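Local atomic coordinates of macro domain-containing protein (Thermosipho africanus, PDB entry 7OMU), a protein that joins a DarT-family domain to a macro domain, whose pocket holds adenosine-5-diphosphoribose in this model. Residues F87-P92 against P211-L216; L216-I221 against L229-M234; Q225-V230 against V383-P388. The protein carries 1 engineered substitution. One frame throughout, in Å; residues are numbered along the deposited sequence.

Contact 1: residues F87-P92 against P211-L216; sequences FQPRNP and PTFFFL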
loop_
_atom_site.group_PDB
_atom_site.type_symbol
_atom_site.label_atom_id
_atom_site.label_comp_id
_atom_site.label_asym_id
_atom_site.label_seq_id
_atom_site.Cartn_x
_atom_site.Cartn_y
_atom_site.Cartn_z
ATOM N N PHE A 87 6.950 12.883 3.672
ATOM C CA PHE A 87 5.854 13.489 2.872
ATOM C C PHE A 87 4.783 12.430 2.615
ATOM O O PHE A 87 3.590 12.785 2.505
ATOM C CB PHE A 87 6.380 14.031 1.543
ATOM C CG PHE A 87 7.329 15.186 1.694
ATOM C CD1 PHE A 87 6.846 16.464 1.912
ATOM C CD2 PHE A 87 8.696 14.990 1.641
ATOM C CE1 PHE A 87 7.717 17.527 2.072
ATOM C CE2 PHE A 87 9.566 16.056 1.801
ATOM C CZ PHE A 87 9.075 17.322 2.007
ATOM N N GLN A 88 5.222 11.173 2.492
ATOM C CA GLN A 88 4.360 9.989 2.277
ATOM C C GLN A 88 4.726 8.923 3.303
ATOM O O GLN A 88 5.772 8.293 3.186
ATOM C CB GLN A 88 4.547 9.470 0.850
ATOM C CG GLN A 88 3.847 8.144 0.594
ATOM C CD GLN A 88 2.358 8.275 0.788
ATOM O OE1 GLN A 88 1.827 8.051 1.882
ATOM N NE2 GLN A 88 1.685 8.668 -0.282
ATOM N N PRO A 89 3.898 8.704 4.346
ATOM C CA PRO A 89 4.164 7.657 5.335
ATOM C C PRO A 89 3.779 6.239 4.876
ATOM O O PRO A 89 4.341 5.293 5.407
ATOM C CB PRO A 89 3.290 8.072 6.528
ATOM C CG PRO A 89 2.121 8.787 5.886
ATOM C CD PRO A 89 2.683 9.474 4.657
ATOM N N ARG A 90 2.834 6.120 3.933
ATOM C CA ARG A 90 2.411 4.825 3.336
ATOM C C ARG A 90 3.489 4.395 2.338
ATOM O O ARG A 90 3.245 4.511 1.117
ATOM C CB ARG A 90 1.036 4.976 2.683
ATOM C CG ARG A 90 0.381 3.666 2.273
ATOM C CD ARG A 90 -0.978 3.927 1.645
ATOM N NE ARG A 90 -1.623 2.726 1.129
ATOM C CZ ARG A 90 -1.297 2.116 -0.013
ATOM N NH1 ARG A 90 -0.314 2.580 -0.772
ATOM N NH2 ARG A 90 -1.956 1.032 -0.394
ATOM N N ASN A 91 4.621 3.900 2.858
ATOM C CA ASN A 91 5.913 3.750 2.135
ATOM C C ASN A 91 6.626 2.475 2.590
ATOM O O ASN A 91 6.217 1.849 3.564
ATOM C CB ASN A 91 6.768 5.003 2.351
ATOM C CG ASN A 91 7.218 5.175 3.787
ATOM O OD1 ASN A 91 7.653 4.225 4.434
ATOM N ND2 ASN A 91 7.129 6.393 4.292
ATOM N N PRO A 92 7.720 2.051 1.908
ATOM C CA PRO A 92 8.474 0.852 2.287
ATOM C C PRO A 92 8.850 0.669 3.765
ATOM O O PRO A 92 8.952 -0.465 4.186
ATOM C CB PRO A 92 9.775 1.029 1.490
ATOM C CG PRO A 92 9.326 1.703 0.228
ATOM C CD PRO A 92 8.259 2.670 0.685
ATOM N N PRO A 211 -7.519 3.274 8.169
ATOM C CA PRO A 211 -6.806 2.045 7.824
ATOM C C PRO A 211 -5.873 2.166 6.605
ATOM O O PRO A 211 -4.911 1.406 6.526
ATOM C CB PRO A 211 -7.945 1.048 7.523
ATOM C CG PRO A 211 -9.148 1.588 8.257
ATOM C CD PRO A 211 -8.978 3.089 8.209
ATOM N N THR A 212 -6.157 3.102 5.693
ATOM C CA THR A 212 -5.470 3.212 4.375
ATOM C C THR A 212 -3.990 3.564 4.586
ATOM O O THR A 212 -3.166 3.140 3.755
ATOM C CB THR A 212 -6.173 4.203 3.439
ATOM O OG1 THR A 212 -5.944 5.537 3.893
ATOM C CG2 THR A 212 -7.657 3.942 3.333
ATOM N N PHE A 213 -3.662 4.281 5.665
ATOM C CA PHE A 213 -2.269 4.635 6.042
ATOM C C PHE A 213 -1.463 3.365 6.326
ATOM O O PHE A 213 -0.238 3.422 6.202
ATOM C CB PHE A 213 -2.231 5.543 7.271
ATOM C CG PHE A 213 -2.489 7.001 6.997
ATOM C CD1 PHE A 213 -3.780 7.493 6.926
ATOM C CD2 PHE A 213 -1.441 7.888 6.831
ATOM C CE1 PHE A 213 -4.015 8.836 6.677
ATOM C CE2 PHE A 213 -1.679 9.233 6.587
ATOM C CZ PHE A 213 -2.964 9.708 6.520
ATOM N N PHE A 214 -2.127 2.265 6.692
ATOM C CA PHE A 214 -1.483 1.018 7.176
ATOM C C PHE A 214 -1.708 -0.116 6.168
ATOM O O PHE A 214 -1.642 -1.297 6.572
ATOM C CB PHE A 214 -2.006 0.707 8.579
ATOM C CG PHE A 214 -1.868 1.861 9.543
ATOM C CD1 PHE A 214 -0.703 2.038 10.278
ATOM C CD2 PHE A 214 -2.893 2.781 9.706
ATOM C CE1 PHE A 214 -0.576 3.095 11.167
ATOM C CE2 PHE A 214 -2.764 3.841 10.593
ATOM C CZ PHE A 214 -1.603 4.003 11.315
ATOM N N PHE A 215 -1.937 0.238 4.898
ATOM C CA PHE A 215 -2.146 -0.693 3.753
ATOM C C PHE A 215 -3.383 -1.572 3.990
ATOM O O PHE A 215 -3.437 -2.710 3.465
ATOM C CB PHE A 215 -0.899 -1.554 3.526
ATOM C CG PHE A 215 0.366 -0.760 3.352
ATOM C CD1 PHE A 215 0.650 -0.135 2.148
ATOM C CD2 PHE A 215 1.257 -0.615 4.399
ATOM C CE1 PHE A 215 1.808 0.609 1.993
ATOM C CE2 PHE A 215 2.410 0.137 4.242
ATOM C CZ PHE A 215 2.685 0.742 3.039
ATOM N N LEU A 216 -4.355 -1.071 4.758
ATOM C CA LEU A 216 -5.631 -1.789 5.017
ATOM C C LEU A 216 -6.690 -1.239 4.071
ATOM O O LEU A 216 -6.598 -0.100 3.617
ATOM C CB LEU A 216 -6.045 -1.616 6.482
ATOM C CG LEU A 216 -5.175 -2.332 7.513
ATOM C CD1 LEU A 216 -5.623 -1.997 8.929
ATOM C CD2 LEU A 216 -5.189 -3.835 7.289
#
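R90 meets F215 and the backbone of T212 because its CG stands anti to the backbone N (chi1 -169°) and the chain runs on extended to NE, while F215 turns its CG beside its own backbone N (chi1 -54°). The aliphatic part touches first, R90 CG lying 3.4 Å from F215 CE1. Farther out, F215 CD1 sits over the centre of one face of the guanidinium, 3.7 Å from R90 CZ. The two planes are 50° apart, so the ring leans over the group instead of lying flat on it. At the guanidinium edge, in its plane, R90 NE makes a weak bond to T212 O at 3.1 Å; the stronger polar partner is E155 O, which takes R90 NH1. Beside this, P89 CG meets the edge of the F213 ring, 3.8 Å from F213 CD2.

Both sides have internal bracing. Q88 OE1 accepts from R90 N at 3.0 Å, and N91 ND2 donates to a lone pair of Q88 O. N91 OD1 caps the helix 92-99 through L94 N. On the other side P211 O takes F214 N and L216 N from opposite faces of its plane. Both rings have further aromatic company: F213 stacks with Y186, F215 with F236.

A loop of the DarT-family domain is thus set against the turn that leads into strand 219-222. T212 O at the guanidinium's edge and E155 O bonded to NH1 would together help to accommodate the positive charge of R90 in this partly buried spot, while F215 packs over one face.

Contact 2: residues L216-I221 against L229-M234; sequences LPNREI and LVEGDM. With APR (adenosine-5-diphosphoribose), chain C.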
loop_
_atom_site.group_PDB
_atom_site.type_symbol
_atom_site.label_atom_id
_atom_site.label_comp_id
_atom_site.label_asym_id
_atom_site.label_seq_id
_atom_site.Cartn_x
_atom_site.Cartn_y
_atom_site.Cartn_z
ATOM N N LEU A 216 -4.355 -1.071 4.758
ATOM C CA LEU A 216 -5.631 -1.789 5.017
ATOM C C LEU A 216 -6.690 -1.239 4.071
ATOM O O LEU A 216 -6.598 -0.100 3.617
ATOM C CB LEU A 216 -6.045 -1.616 6.482
ATOM C CG LEU A 216 -5.175 -2.332 7.513
ATOM C CD1 LEU A 216 -5.623 -1.997 8.929
ATOM C CD2 LEU A 216 -5.189 -3.835 7.289
ATOM N N PRO A 217 -7.723 -2.040 3.744
ATOM C CA PRO A 217 -8.763 -1.605 2.820
ATOM C C PRO A 217 -9.554 -0.413 3.374
ATOM O O PRO A 217 -9.625 -0.234 4.584
ATOM C CB PRO A 217 -9.652 -2.843 2.660
ATOM C CG PRO A 217 -9.421 -3.625 3.924
ATOM C CD PRO A 217 -7.962 -3.397 4.253
ATOM N N ASN A 218 -10.112 0.368 2.452
ATOM C CA ASN A 218 -10.922 1.582 2.722
ATOM C C ASN A 218 -12.306 1.154 3.221
ATOM O O ASN A 218 -12.944 1.931 3.952
ATOM C CB ASN A 218 -11.005 2.443 1.466
ATOM C CG ASN A 218 -11.862 3.669 1.664
ATOM O OD1 ASN A 218 -13.063 3.626 1.400
ATOM N ND2 ASN A 218 -11.258 4.751 2.131
ATOM N N ARG A 219 -12.741 -0.048 2.846
ATOM C CA ARG A 219 -14.045 -0.634 3.242
ATOM C C ARG A 219 -14.051 -2.121 2.879
ATOM O O ARG A 219 -13.579 -2.464 1.788
ATOM C CB ARG A 219 -15.165 0.110 2.517
ATOM C CG ARG A 219 -16.560 -0.437 2.772
ATOM C CD ARG A 219 -17.531 0.258 1.842
ATOM N NE ARG A 219 -18.923 0.100 2.236
ATOM C CZ ARG A 219 -19.957 0.453 1.479
ATOM N NH1 ARG A 219 -19.753 0.993 0.287
ATOM N NH2 ARG A 219 -21.192 0.261 1.913
ATOM N N GLU A 220 -14.576 -2.968 3.759
ATOM C CA GLU A 220 -14.745 -4.421 3.505
ATOM C C GLU A 220 -16.183 -4.799 3.874
ATOM O O GLU A 220 -16.633 -4.404 4.958
ATOM C CB GLU A 220 -13.694 -5.208 4.291
ATOM C CG GLU A 220 -13.838 -6.718 4.174
ATOM C CD GLU A 220 -12.639 -7.540 4.629
ATOM O OE1 GLU A 220 -11.540 -6.963 4.793
ATOM O OE2 GLU A 220 -12.803 -8.770 4.810
ATOM N N ILE A 221 -16.878 -5.505 2.981
ATOM C CA ILE A 221 -18.278 -5.987 3.166
ATOM C C ILE A 221 -18.247 -7.513 3.125
ATOM O O ILE A 221 -18.040 -8.046 2.034
ATOM C CB ILE A 221 -19.195 -5.412 2.068
ATOM C CG1 ILE A 221 -19.082 -3.891 1.974
ATOM C CG2 ILE A 221 -20.636 -5.863 2.258
ATOM C CD1 ILE A 221 -19.746 -3.304 0.752
ATOM N N LEU A 229 -16.462 -8.194 -0.286
ATOM C CA LEU A 229 -16.222 -7.091 -1.241
ATOM C C LEU A 229 -15.271 -6.102 -0.577
ATOM O O LEU A 229 -15.416 -5.881 0.634
ATOM C CB LEU A 229 -17.554 -6.423 -1.575
ATOM C CG LEU A 229 -18.666 -7.360 -2.033
ATOM C CD1 LEU A 229 -19.924 -6.564 -2.327
ATOM C CD2 LEU A 229 -18.247 -8.168 -3.256
ATOM N N VAL A 230 -14.338 -5.531 -1.336
ATOM C CA VAL A 230 -13.242 -4.693 -0.776
ATOM C C VAL A 230 -13.041 -3.464 -1.667
ATOM O O VAL A 230 -12.735 -3.653 -2.863
ATOM C CB VAL A 230 -11.951 -5.522 -0.649
ATOM C CG1 VAL A 230 -10.826 -4.715 -0.028
ATOM C CG2 VAL A 230 -12.169 -6.818 0.125
ATOM N N GLU A 231 -13.236 -2.264 -1.113
ATOM C CA GLU A 231 -12.649 -1.008 -1.640
ATOM C C GLU A 231 -11.196 -0.959 -1.158
ATOM O O GLU A 231 -10.990 -0.861 0.062
ATOM C CB GLU A 231 -13.398 0.230 -1.144
ATOM C CG GLU A 231 -14.725 0.491 -1.830
ATOM C CD GLU A 231 -15.509 1.668 -1.253
ATOM O OE1 GLU A 231 -14.873 2.603 -0.721
ATOM O OE2 GLU A 231 -16.760 1.652 -1.325
ATOM N N GLY A 232 -10.226 -1.053 -2.066
ATOM C CA GLY A 232 -8.798 -0.994 -1.708
ATOM C C GLY A 232 -7.884 -1.372 -2.860
ATOM O O GLY A 232 -8.359 -1.407 -4.016
ATOM N N ASP A 233 -6.615 -1.635 -2.531
ATOM C CA ASP A 233 -5.535 -2.025 -3.475
ATOM C C ASP A 233 -5.332 -3.538 -3.391
ATOM O O ASP A 233 -4.925 -4.019 -2.327
ATOM C CB ASP A 233 -4.240 -1.282 -3.153
ATOM C CG ASP A 233 -3.235 -1.300 -4.288
ATOM O OD1 ASP A 233 -3.373 -2.159 -5.179
ATOM O OD2 ASP A 233 -2.318 -0.448 -4.263
ATOM N N MET A 234 -5.621 -4.249 -4.481
ATOM C CA MET A 234 -5.522 -5.727 -4.593
ATOM C C MET A 234 -4.104 -6.188 -4.229
ATOM O O MET A 234 -3.978 -7.230 -3.560
ATOM C CB MET A 234 -5.844 -6.164 -6.024
ATOM C CG MET A 234 -5.874 -7.664 -6.209
ATOM S SD MET A 234 -6.488 -8.126 -7.837
ATOM C CE MET A 234 -5.169 -7.491 -8.868
HETATM N N1 APR C . -7.187 -2.835 -6.755
HETATM C C2 APR C . -8.463 -3.139 -7.030
HETATM N N3 APR C . -9.177 -2.877 -8.123
HETATM C C4 APR C . -8.434 -2.211 -9.023
HETATM C C5 APR C . -7.116 -1.825 -8.886
HETATM C C6 APR C . -6.466 -2.160 -7.682
HETATM N N6 APR C . -5.200 -1.852 -7.410
HETATM N N7 APR C . -6.692 -1.156 -10.029
HETATM C C8 APR C . -7.739 -1.151 -10.821
HETATM N N9 APR C . -8.832 -1.776 -10.258
HETATM C "C1'" APR C . -10.163 -1.963 -10.840
HETATM C "C2'" APR C . -10.586 -0.855 -11.801
HETATM O "O2'" APR C . -11.307 0.154 -11.125
HETATM C "C3'" APR C . -11.443 -1.589 -12.842
HETATM O "O3'" APR C . -12.819 -1.267 -12.685
HETATM O "O4'" APR C . -10.147 -3.153 -11.589
HETATM C "C4'" APR C . -11.180 -3.086 -12.603
HETATM C "C5'" APR C . -10.752 -3.889 -13.812
HETATM O "O5'" APR C . -9.493 -3.373 -14.344
HETATM P PA APR C . -9.190 -3.336 -15.929
HETATM O O1A APR C . -7.730 -3.560 -16.156
HETATM O O2A APR C . -9.797 -2.108 -16.524
HETATM O O3A APR C . -9.985 -4.629 -16.465
HETATM P PB APR C . -10.966 -4.923 -17.706
HETATM O O1B APR C . -12.108 -3.964 -17.638
HETATM O O2B APR C . -11.284 -6.382 -17.732
HETATM O O5D APR C . -10.028 -4.554 -18.962
HETATM C C5D APR C . -9.101 -5.544 -19.495
HETATM O O4D APR C . -7.422 -3.886 -20.009
HETATM O O1D APR C . -6.200 -4.644 -18.207
HETATM C C1D APR C . -6.187 -4.473 -19.577
HETATM O O2D APR C . -4.838 -6.096 -20.893
HETATM C C2D APR C . -6.085 -5.839 -20.276
HETATM O O3D APR C . -6.877 -5.318 -22.538
HETATM C C3D APR C . -7.245 -5.847 -21.271
HETATM C C4D APR C . -8.250 -4.921 -20.577
#
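I221 and L229 exchange both of their backbone bonds, I221 N to L229 O and L229 N to I221 O, each 2.8 Å long. They belong to a beta hairpin whose short strands 219-221 and 229-231 run antiparallel, 171° apart. E220 and V230 form the non-hydrogen-bonded pair between this one and R219 with E231. At that last pair E231 N donates to R219 O, while N218 and R219 both face E231 in a classic beta bulge: N218 N gives E231 O a 2.8 Å bond, and R219 N adds a weak one.

Charge pairing is looser. The R219 chain is extended from CG to NE and brings NH1 within 3.5 Å of E231 OE2, a long salt bridge in which the carboxylate oxygen lies at the edge of the guanidinium, with the two planes 87° apart. R219 NH2 has a stronger partner in D395.

Apolar contacts lie on both faces of the hairpin. P217 CB rests 3.5 Å from V230 CG1 on the face of E220, and on the face of R219 I221 CB and L229 CB approach to 4.1 Å.

Just past the strand, beyond G232, come the ligand bonds. D233 CG is anti to the backbone N (chi1 -163°), and its OD1 accepts APR N6 at 2.9 Å; M234 N donates to APR N1 at 3.1 Å. R259 holds the other carboxylate oxygen of D233 in a salt bridge. One acceptor and one donor thus match the N6 and N1 edge of adenine, as is familiar from macro domains, which is consistent with a preference for adenine here.

Contact 3: residues Q225-V230 against V383-P388; sequences QNLSLV and VQIYLP. With APR (adenosine-5-diphosphoribose), chain C.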
loop_
_atom_site.group_PDB
_atom_site.type_symbol
_atom_site.label_atom_id
_atom_site.label_comp_id
_atom_site.label_asym_id
_atom_site.label_seq_id
_atom_site.Cartn_x
_atom_site.Cartn_y
_atom_site.Cartn_z
ATOM N N GLN A 225 -18.640 -16.328 5.071
ATOM C CA GLN A 225 -17.424 -16.601 5.888
ATOM C C GLN A 225 -16.159 -16.327 5.059
ATOM O O GLN A 225 -15.162 -15.860 5.645
ATOM C CB GLN A 225 -17.421 -18.053 6.378
ATOM C CG GLN A 225 -18.110 -18.257 7.717
ATOM C CD GLN A 225 -17.181 -18.000 8.880
ATOM O OE1 GLN A 225 -16.685 -16.890 9.073
ATOM N NE2 GLN A 225 -16.944 -19.029 9.682
ATOM N N ASN A 226 -16.201 -16.614 3.754
ATOM C CA ASN A 226 -15.019 -16.633 2.852
ATOM C C ASN A 226 -15.032 -15.443 1.893
ATOM O O ASN A 226 -13.947 -14.877 1.658
ATOM C CB ASN A 226 -14.966 -17.929 2.048
ATOM C CG ASN A 226 -14.711 -19.126 2.935
ATOM O OD1 ASN A 226 -14.344 -18.965 4.097
ATOM N ND2 ASN A 226 -14.889 -20.320 2.395
ATOM N N LEU A 227 -16.200 -15.110 1.338
ATOM C CA LEU A 227 -16.357 -14.044 0.312
ATOM C C LEU A 227 -16.569 -12.698 1.007
ATOM O O LEU A 227 -17.364 -12.643 1.963
ATOM C CB LEU A 227 -17.542 -14.384 -0.598
ATOM C CG LEU A 227 -17.625 -13.588 -1.896
ATOM C CD1 LEU A 227 -16.392 -13.826 -2.755
ATOM C CD2 LEU A 227 -18.890 -13.939 -2.663
ATOM N N SER A 228 -15.859 -11.663 0.551
ATOM C CA SER A 228 -16.092 -10.253 0.951
ATOM C C SER A 228 -15.751 -9.319 -0.215
ATOM O O SER A 228 -14.897 -9.678 -1.052
ATOM C CB SER A 228 -15.352 -9.894 2.223
ATOM O OG SER A 228 -13.953 -10.057 2.074
ATOM N N LEU A 229 -16.462 -8.194 -0.286
ATOM C CA LEU A 229 -16.222 -7.091 -1.241
ATOM C C LEU A 229 -15.271 -6.102 -0.577
ATOM O O LEU A 229 -15.416 -5.881 0.634
ATOM C CB LEU A 229 -17.554 -6.423 -1.575
ATOM C CG LEU A 229 -18.666 -7.360 -2.033
ATOM C CD1 LEU A 229 -19.924 -6.564 -2.327
ATOM C CD2 LEU A 229 -18.247 -8.168 -3.256
ATOM N N VAL A 230 -14.338 -5.531 -1.336
ATOM C CA VAL A 230 -13.242 -4.693 -0.776
ATOM C C VAL A 230 -13.041 -3.464 -1.667
ATOM O O VAL A 230 -12.735 -3.653 -2.863
ATOM C CB VAL A 230 -11.951 -5.522 -0.649
ATOM C CG1 VAL A 230 -10.826 -4.715 -0.028
ATOM C CG2 VAL A 230 -12.169 -6.818 0.125
ATOM N N VAL A 383 -11.758 -15.307 -0.191
ATOM C CA VAL A 383 -11.927 -14.671 -1.531
ATOM C C VAL A 383 -12.302 -13.204 -1.327
ATOM O O VAL A 383 -13.276 -12.933 -0.597
ATOM C CB VAL A 383 -12.990 -15.394 -2.374
ATOM C CG1 VAL A 383 -13.247 -14.667 -3.682
ATOM C CG2 VAL A 383 -12.614 -16.841 -2.633
ATOM N N GLN A 384 -11.559 -12.300 -1.964
ATOM C CA GLN A 384 -11.839 -10.843 -1.956
ATOM C C GLN A 384 -12.144 -10.391 -3.388
ATOM O O GLN A 384 -11.230 -10.411 -4.227
ATOM C CB GLN A 384 -10.654 -10.088 -1.360
ATOM C CG GLN A 384 -10.380 -10.459 0.084
ATOM C CD GLN A 384 -9.297 -9.614 0.702
ATOM O OE1 GLN A 384 -8.430 -9.080 0.015
ATOM N NE2 GLN A 384 -9.340 -9.496 2.019
ATOM N N ILE A 385 -13.399 -10.033 -3.656
ATOM C CA ILE A 385 -13.795 -9.330 -4.907
ATOM C C ILE A 385 -13.520 -7.846 -4.672
ATOM O O ILE A 385 -14.113 -7.267 -3.736
ATOM C CB ILE A 385 -15.262 -9.610 -5.278
ATOM C CG1 ILE A 385 -15.489 -11.096 -5.564
ATOM C CG2 ILE A 385 -15.687 -8.744 -6.450
ATOM C CD1 ILE A 385 -16.924 -11.450 -5.883
ATOM N N TYR A 386 -12.624 -7.266 -5.472
ATOM C CA TYR A 386 -12.169 -5.862 -5.330
ATOM C C TYR A 386 -13.034 -4.980 -6.225
ATOM O O TYR A 386 -12.908 -5.065 -7.469
ATOM C CB TYR A 386 -10.669 -5.753 -5.603
ATOM C CG TYR A 386 -9.848 -5.943 -4.356
ATOM C CD1 TYR A 386 -9.517 -7.209 -3.896
ATOM C CD2 TYR A 386 -9.462 -4.853 -3.598
ATOM C CE1 TYR A 386 -8.792 -7.385 -2.730
ATOM C CE2 TYR A 386 -8.728 -5.010 -2.434
ATOM C CZ TYR A 386 -8.398 -6.280 -1.995
ATOM O OH TYR A 386 -7.688 -6.420 -0.841
ATOM N N LEU A 387 -13.883 -4.169 -5.588
ATOM C CA LEU A 387 -14.843 -3.258 -6.263
ATOM C C LEU A 387 -14.076 -2.268 -7.134
ATOM O O LEU A 387 -12.979 -1.835 -6.777
ATOM C CB LEU A 387 -15.681 -2.514 -5.218
ATOM C CG LEU A 387 -16.559 -3.380 -4.316
ATOM C CD1 LEU A 387 -17.301 -2.520 -3.303
ATOM C CD2 LEU A 387 -17.536 -4.218 -5.130
ATOM N N PRO A 388 -14.661 -1.863 -8.282
ATOM C CA PRO A 388 -14.027 -0.914 -9.192
ATOM C C PRO A 388 -13.949 0.467 -8.535
ATOM O O PRO A 388 -14.930 0.862 -7.925
ATOM C CB PRO A 388 -14.972 -0.899 -10.400
ATOM C CG PRO A 388 -16.323 -1.234 -9.809
ATOM C CD PRO A 388 -16.008 -2.247 -8.730
HETATM N N1 APR C . -7.187 -2.835 -6.755
HETATM C C2 APR C . -8.463 -3.139 -7.030
HETATM N N3 APR C . -9.177 -2.877 -8.123
HETATM C C4 APR C . -8.434 -2.211 -9.023
HETATM C C5 APR C . -7.116 -1.825 -8.886
HETATM C C6 APR C . -6.466 -2.160 -7.682
HETATM N N6 APR C . -5.200 -1.852 -7.410
HETATM N N7 APR C . -6.692 -1.156 -10.029
HETATM C C8 APR C . -7.739 -1.151 -10.821
HETATM N N9 APR C . -8.832 -1.776 -10.258
HETATM C "C1'" APR C . -10.163 -1.963 -10.840
HETATM C "C2'" APR C . -10.586 -0.855 -11.801
HETATM O "O2'" APR C . -11.307 0.154 -11.125
HETATM C "C3'" APR C . -11.443 -1.589 -12.842
HETATM O "O3'" APR C . -12.819 -1.267 -12.685
HETATM O "O4'" APR C . -10.147 -3.153 -11.589
HETATM C "C4'" APR C . -11.180 -3.086 -12.603
HETATM C "C5'" APR C . -10.752 -3.889 -13.812
HETATM O "O5'" APR C . -9.493 -3.373 -14.344
HETATM P PA APR C . -9.190 -3.336 -15.929
HETATM O O1A APR C . -7.730 -3.560 -16.156
HETATM O O2A APR C . -9.797 -2.108 -16.524
HETATM O O3A APR C . -9.985 -4.629 -16.465
HETATM P PB APR C . -10.966 -4.923 -17.706
HETATM O O1B APR C . -12.108 -3.964 -17.638
HETATM O O2B APR C . -11.284 -6.382 -17.732
HETATM O O5D APR C . -10.028 -4.554 -18.962
HETATM C C5D APR C . -9.101 -5.544 -19.495
HETATM O O4D APR C . -7.422 -3.886 -20.009
HETATM O O1D APR C . -6.200 -4.644 -18.207
HETATM C C1D APR C . -6.187 -4.473 -19.577
HETATM O O2D APR C . -4.838 -6.096 -20.893
HETATM C C2D APR C . -6.085 -5.839 -20.276
HETATM O O3D APR C . -6.877 -5.318 -22.538
HETATM C C3D APR C . -7.245 -5.847 -21.271
HETATM C C4D APR C . -8.250 -4.921 -20.577
#
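Strands 227-230 and 383-386 run parallel, their axes 29° apart, pairing L227, S228, L229 and V230 with V383, Q384, I385 and Y386 through five backbone bonds that start at V383 N to N226 O and finish at L387 N to V230 O. On one face V230 lies beside Y386, pointing the same way. Its CB stands 3.8 Å from the centre of the tyrosine ring and 15° off the ring normal, a CH-pi contact, and CG1, anti to the backbone N (chi1 -178°), leans toward the CE2 and CZ side. The other methyl, V230 CG2, meets Q384 CB at 3.9 Å. Y386 OH donates to Q384 OE1 at 2.9 Å from above the amide carbonyl plane, which ties the end of the ring to its neighbour two residues back.

On the opposite face these two strands present only aliphatic side chains, L227, L229, V383 and I385. L229 CD2 lies alongside I385, 3.9 Å from its CB, while the L227 side chain crosses that of V383 obliquely, its CD1 also reaching I385 CD1 at 4.0 Å. Where the strand runs out, Y386 CB comes within 3.7 Å of APR C2, and P388 CB touches the ribose at O3', so the C-terminal end of the strand lines the adenosine end of the pocket.

Helix 365-376 packs on I385 through W365, M372 and C373, and on L387 through W365; strand 351-354 bonds to the far side of 383-386, and strand 219-222 flanks 227-231.

Overall arrangement
From the N terminus, the chain first comes back on itself at contact 1, where 211-216 meets 87-92 and closes a loop of 118 residues within the DarT-family part. L216 then leads straight into contact 2, a short hairpin with seven residues between its segments. Contact 3 closes the longest loop, 152 residues, bringing 383-388 back beside 227-231. Contact 1 precedes the other two in series; contacts 2 and 3 overlap on L229 and V230, and place strand 227-231 between two neighbours of one mixed sheet. Both also touch APR. R90 NH2 comes only into packing distance of D233 OD2, a pocket residue, where the two parts of the protein adjoin.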